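Local coordinates for FBP protein (Leishmania major, PDB 5OEZ) that probably hydrolyses fructose 1,6-bisphosphate to fructose 6-phosphate and phosphate with the help of magnesium, as a homotetrameric class 1 fructose-1,6-bisphosphatase, at residues N154-I157 and R158-G162; Y84-S88 and T89-V93. All blocks are in the same frame, centred on the assembly; numbering follows the deposited sequence.

Contact 1 of 2, residues N154-I157 and R158-G162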
# COMPACT_ATOMS: atom_id res chain seq x y z
N ASN C 154 -36.47 -19.70 9.94
CA ASN C 154 -36.44 -21.11 9.50
C ASN C 154 -37.61 -21.46 8.58
O ASN C 154 -37.43 -22.15 7.59
CB ASN C 154 -36.41 -22.06 10.69
CG ASN C 154 -35.05 -22.11 11.39
OD1 ASN C 154 -34.02 -21.78 10.80
ND2 ASN C 154 -35.06 -22.51 12.66
N ALA C 155 -38.81 -20.99 8.92
CA ALA C 155 -39.97 -21.17 8.06
C ALA C 155 -39.82 -20.45 6.73
O ALA C 155 -40.17 -21.02 5.69
CB ALA C 155 -41.24 -20.71 8.77
N VAL C 156 -39.27 -19.24 6.74
CA VAL C 156 -39.12 -18.45 5.50
C VAL C 156 -38.20 -19.13 4.49
O VAL C 156 -38.57 -19.23 3.31
CB VAL C 156 -38.65 -17.01 5.79
CG1 VAL C 156 -38.21 -16.28 4.52
CG2 VAL C 156 -39.78 -16.23 6.45
N ILE C 157 -37.03 -19.58 4.91
CA ILE C 157 -36.08 -20.20 3.98
C ILE C 157 -36.61 -21.48 3.32
O ILE C 157 -36.29 -21.73 2.15
CB ILE C 157 -34.72 -20.38 4.70
CG1 ILE C 157 -33.95 -19.07 4.69
CG2 ILE C 157 -33.90 -21.50 4.13
CD1 ILE C 157 -33.52 -18.63 3.32
N ARG C 158 -37.43 -22.24 4.04
CA ARG C 158 -38.14 -23.39 3.45
C ARG C 158 -39.09 -23.04 2.28
O ARG C 158 -39.40 -23.90 1.47
CB ARG C 158 -38.91 -24.17 4.52
CG ARG C 158 -38.02 -25.13 5.33
CD ARG C 158 -38.58 -25.21 6.76
NE ARG C 158 -37.83 -25.91 7.80
CZ ARG C 158 -38.05 -25.79 9.12
NH1 ARG C 158 -39.02 -25.01 9.61
NH2 ARG C 158 -37.28 -26.46 9.97
N MET C 159 -39.57 -21.81 2.23
CA MET C 159 -40.41 -21.34 1.11
C MET C 159 -39.61 -20.85 -0.12
O MET C 159 -40.21 -20.65 -1.17
CB MET C 159 -41.34 -20.21 1.59
CG MET C 159 -42.32 -20.62 2.68
SD MET C 159 -43.67 -19.43 2.90
CE MET C 159 -42.75 -17.90 3.01
N LEU C 160 -38.30 -20.68 0.01
CA LEU C 160 -37.48 -20.09 -1.06
C LEU C 160 -36.75 -21.10 -1.93
O LEU C 160 -36.57 -22.26 -1.54
CB LEU C 160 -36.46 -19.11 -0.45
CG LEU C 160 -37.08 -17.92 0.30
CD1 LEU C 160 -35.99 -17.14 1.03
CD2 LEU C 160 -37.87 -17.01 -0.63
N LYS C 161 -36.35 -20.66 -3.12
CA LYS C 161 -35.47 -21.43 -4.01
C LYS C 161 -34.38 -20.51 -4.55
O LYS C 161 -34.49 -19.28 -4.46
CB LYS C 161 -36.24 -22.02 -5.20
CG LYS C 161 -37.20 -23.15 -4.86
CD LYS C 161 -37.67 -23.84 -6.14
CE LYS C 161 -38.48 -25.14 -5.89
NZ LYS C 161 -39.69 -25.40 -6.73
N GLY C 162 -33.35 -21.11 -5.13
CA GLY C 162 -32.30 -20.36 -5.81
C GLY C 162 -32.80 -19.43 -6.90
O GLY C 162 -32.21 -18.38 -7.14
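Arg158 sends its side chain back along the helix toward Asn154, four residues earlier. With CG anti to its own carbonyl carbon (chi1 -80°) and a bend at chi2, the aliphatic part runs beside the preceding turn, where Arg158 CD lies 3.4 Å from Asn154 O. The guanidinium ends with one face toward Asn154 CB, whose distance to Arg158 NH1 is 4.1 Å. Both residues belong to the more exposed side of the helix.

Here helix 150-158 of the N-terminal domain unwinds into the loop that leads to strand 167-173, and the pattern of backbone bonds tightens to i to i+3. Met159 N donates to Val156 O (3.0 Å) and Leu160 N to Ile157 O (3.1 Å). Met159 CB also lies against Val156 O, at 3.4 Å.

On the buried side Leu160 points back toward the helix, and its CG, opposite the carbonyl carbon (chi1 -62°), brings the branch against the last turn. Leu160 CD1 meets Ile157 CD1 at 3.7 Å, the two methyl ends meeting at a slant, while Leu160 CG sits 3.6 Å from Val156 O. Val156 and Ile157 both pack on Leu114 of strand 113-121, and Ile157 also on Phe116.

Contact 2 of 2, residues Y84-S88 and T89-V93; sequences YLLSS and TSVCV
Ser88 and Val91 carry the turn by which helix 72-87 gives way to strand 91-96, a helix-to-strand connection in the N-terminal domain, with Thr89 as the first residue past the helix. Thr89 has positive phi (71°), a left-handed backbone conformation that ends the helical path. Its side chain lies back against the peptide group before it, with Thr89 CB 3.0 Å from Ser88 O and CG2 against the same carbonyl group. At the interface with the second subunit, Thr89 packs on Ile17 of that chain, and Ser87 OG is hydrogen-bonded to Gln14 of the same neighbouring chain.

The hydroxyl of Ser88 stitches the two sides of this turn together. Its OG, placed between the backbone N and the carbonyl carbon by a chi1 of 69°, points back into the helix and donates to Leu85 O at 2.6 Å, from a position tilted slightly from the carbonyl plane. The same oxygen receives the amide of Ser90, with Ser90 N 3.1 Å from Ser88 OG and an N-H...O angle of 158°. Leu85 O in turn accepts from Ser88 N as well as from the hydroxyl, so a carbonyl in the last helical turn is gripped twice. Ser90 turns its own hydroxyl to the carbonyl oxygen of Asp27, a residue that binds AMP in another structure of this protein.

Two residues on from Thr89, Val91 points toward the helix and closes the turn with its two methyl groups. Val91 CG1 rests 3.7 Å from Leu85 O and also approaches Leu85 CB. The side chain of Leu86 starts away from the strand but returns toward it, roughly perpendicular to that of Val91, and its CD2 meets Val91 CG2 at 4.1 Å.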
# COMPACT_ATOMS: atom_id res chain seq x y z
N TYR C 84 -20.04 -5.68 9.82
CA TYR C 84 -20.37 -4.71 8.80
C TYR C 84 -21.77 -4.91 8.22
O TYR C 84 -22.46 -3.93 7.95
CB TYR C 84 -19.27 -4.67 7.72
CG TYR C 84 -17.93 -4.17 8.27
CD1 TYR C 84 -17.82 -2.89 8.81
CD2 TYR C 84 -16.79 -4.97 8.27
CE1 TYR C 84 -16.62 -2.43 9.34
CE2 TYR C 84 -15.58 -4.52 8.79
CZ TYR C 84 -15.51 -3.25 9.31
OH TYR C 84 -14.33 -2.79 9.84
N LEU C 85 -22.20 -6.16 8.03
CA LEU C 85 -23.54 -6.43 7.48
C LEU C 85 -24.64 -6.04 8.45
O LEU C 85 -25.60 -5.41 8.05
CB LEU C 85 -23.71 -7.89 7.07
CG LEU C 85 -22.96 -8.34 5.81
CD1 LEU C 85 -22.94 -9.86 5.72
CD2 LEU C 85 -23.57 -7.74 4.56
N LEU C 86 -24.48 -6.38 9.73
CA LEU C 86 -25.49 -6.02 10.73
C LEU C 86 -25.62 -4.50 10.92
O LEU C 86 -26.72 -4.02 11.14
CB LEU C 86 -25.21 -6.72 12.07
CG LEU C 86 -25.43 -8.25 12.08
CD1 LEU C 86 -24.92 -8.87 13.38
CD2 LEU C 86 -26.89 -8.62 11.85
N SER C 87 -24.51 -3.77 10.81
CA SER C 87 -24.55 -2.31 10.95
C SER C 87 -24.98 -1.59 9.67
O SER C 87 -25.17 -0.39 9.69
CB SER C 87 -23.19 -1.77 11.45
OG SER C 87 -22.20 -1.77 10.42
N SER C 88 -25.11 -2.30 8.55
CA SER C 88 -25.51 -1.66 7.30
C SER C 88 -26.94 -1.09 7.30
O SER C 88 -27.22 -0.21 6.48
CB SER C 88 -25.36 -2.64 6.12
OG SER C 88 -26.29 -3.72 6.17
N THR C 89 -27.81 -1.61 8.17
CA THR C 89 -29.26 -1.40 8.17
C THR C 89 -30.00 -2.11 7.02
O THR C 89 -31.21 -1.94 6.87
CB THR C 89 -29.69 0.10 8.17
OG1 THR C 89 -29.51 0.67 6.86
CG2 THR C 89 -28.92 0.90 9.23
N SER C 90 -29.31 -2.92 6.24
CA SER C 90 -29.90 -3.55 5.05
C SER C 90 -30.39 -4.98 5.26
O SER C 90 -31.13 -5.49 4.42
CB SER C 90 -28.89 -3.52 3.89
OG SER C 90 -28.78 -2.20 3.40
N VAL C 91 -29.95 -5.66 6.32
CA VAL C 91 -30.22 -7.09 6.45
C VAL C 91 -31.27 -7.37 7.51
O VAL C 91 -31.30 -6.74 8.57
CB VAL C 91 -28.94 -7.93 6.71
CG1 VAL C 91 -27.80 -7.45 5.83
CG2 VAL C 91 -28.53 -7.90 8.17
N CYS C 92 -32.15 -8.31 7.18
CA CYS C 92 -33.10 -8.88 8.13
C CYS C 92 -32.47 -10.07 8.87
O CYS C 92 -32.50 -10.15 10.10
CB CYS C 92 -34.33 -9.38 7.36
SG CYS C 92 -35.61 -9.99 8.45
N VAL C 93 -31.85 -10.95 8.09
CA VAL C 93 -31.34 -12.21 8.59
C VAL C 93 -29.97 -12.46 7.98
O VAL C 93 -29.76 -12.22 6.80
CB VAL C 93 -32.29 -13.37 8.17
CG1 VAL C 93 -31.70 -14.75 8.38
CG2 VAL C 93 -33.61 -13.24 8.90

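How the contacts relate
Contacts 1 and 2 lie in series along the chain, contact 2 first, both in the N-terminal domain. Their centres lie 19 Å apart; their nearest atoms are about 6 Å from each other, without touching. Both contacts pack on strand 113-121, contact 2 through Leu85 and Val91 on Ile115. Tyr113, which binds AMP in another structure of this protein, opens that strand. The side chain of Ser90 in contact 2 is about 4 Å from that of Tyr113, whereas the side chain of Leu160 in contact 1 is about 10 Å from that of Tyr113. Contact 2 therefore borders the allosteric nucleotide site, empty here, whereas contact 1 stands farther back.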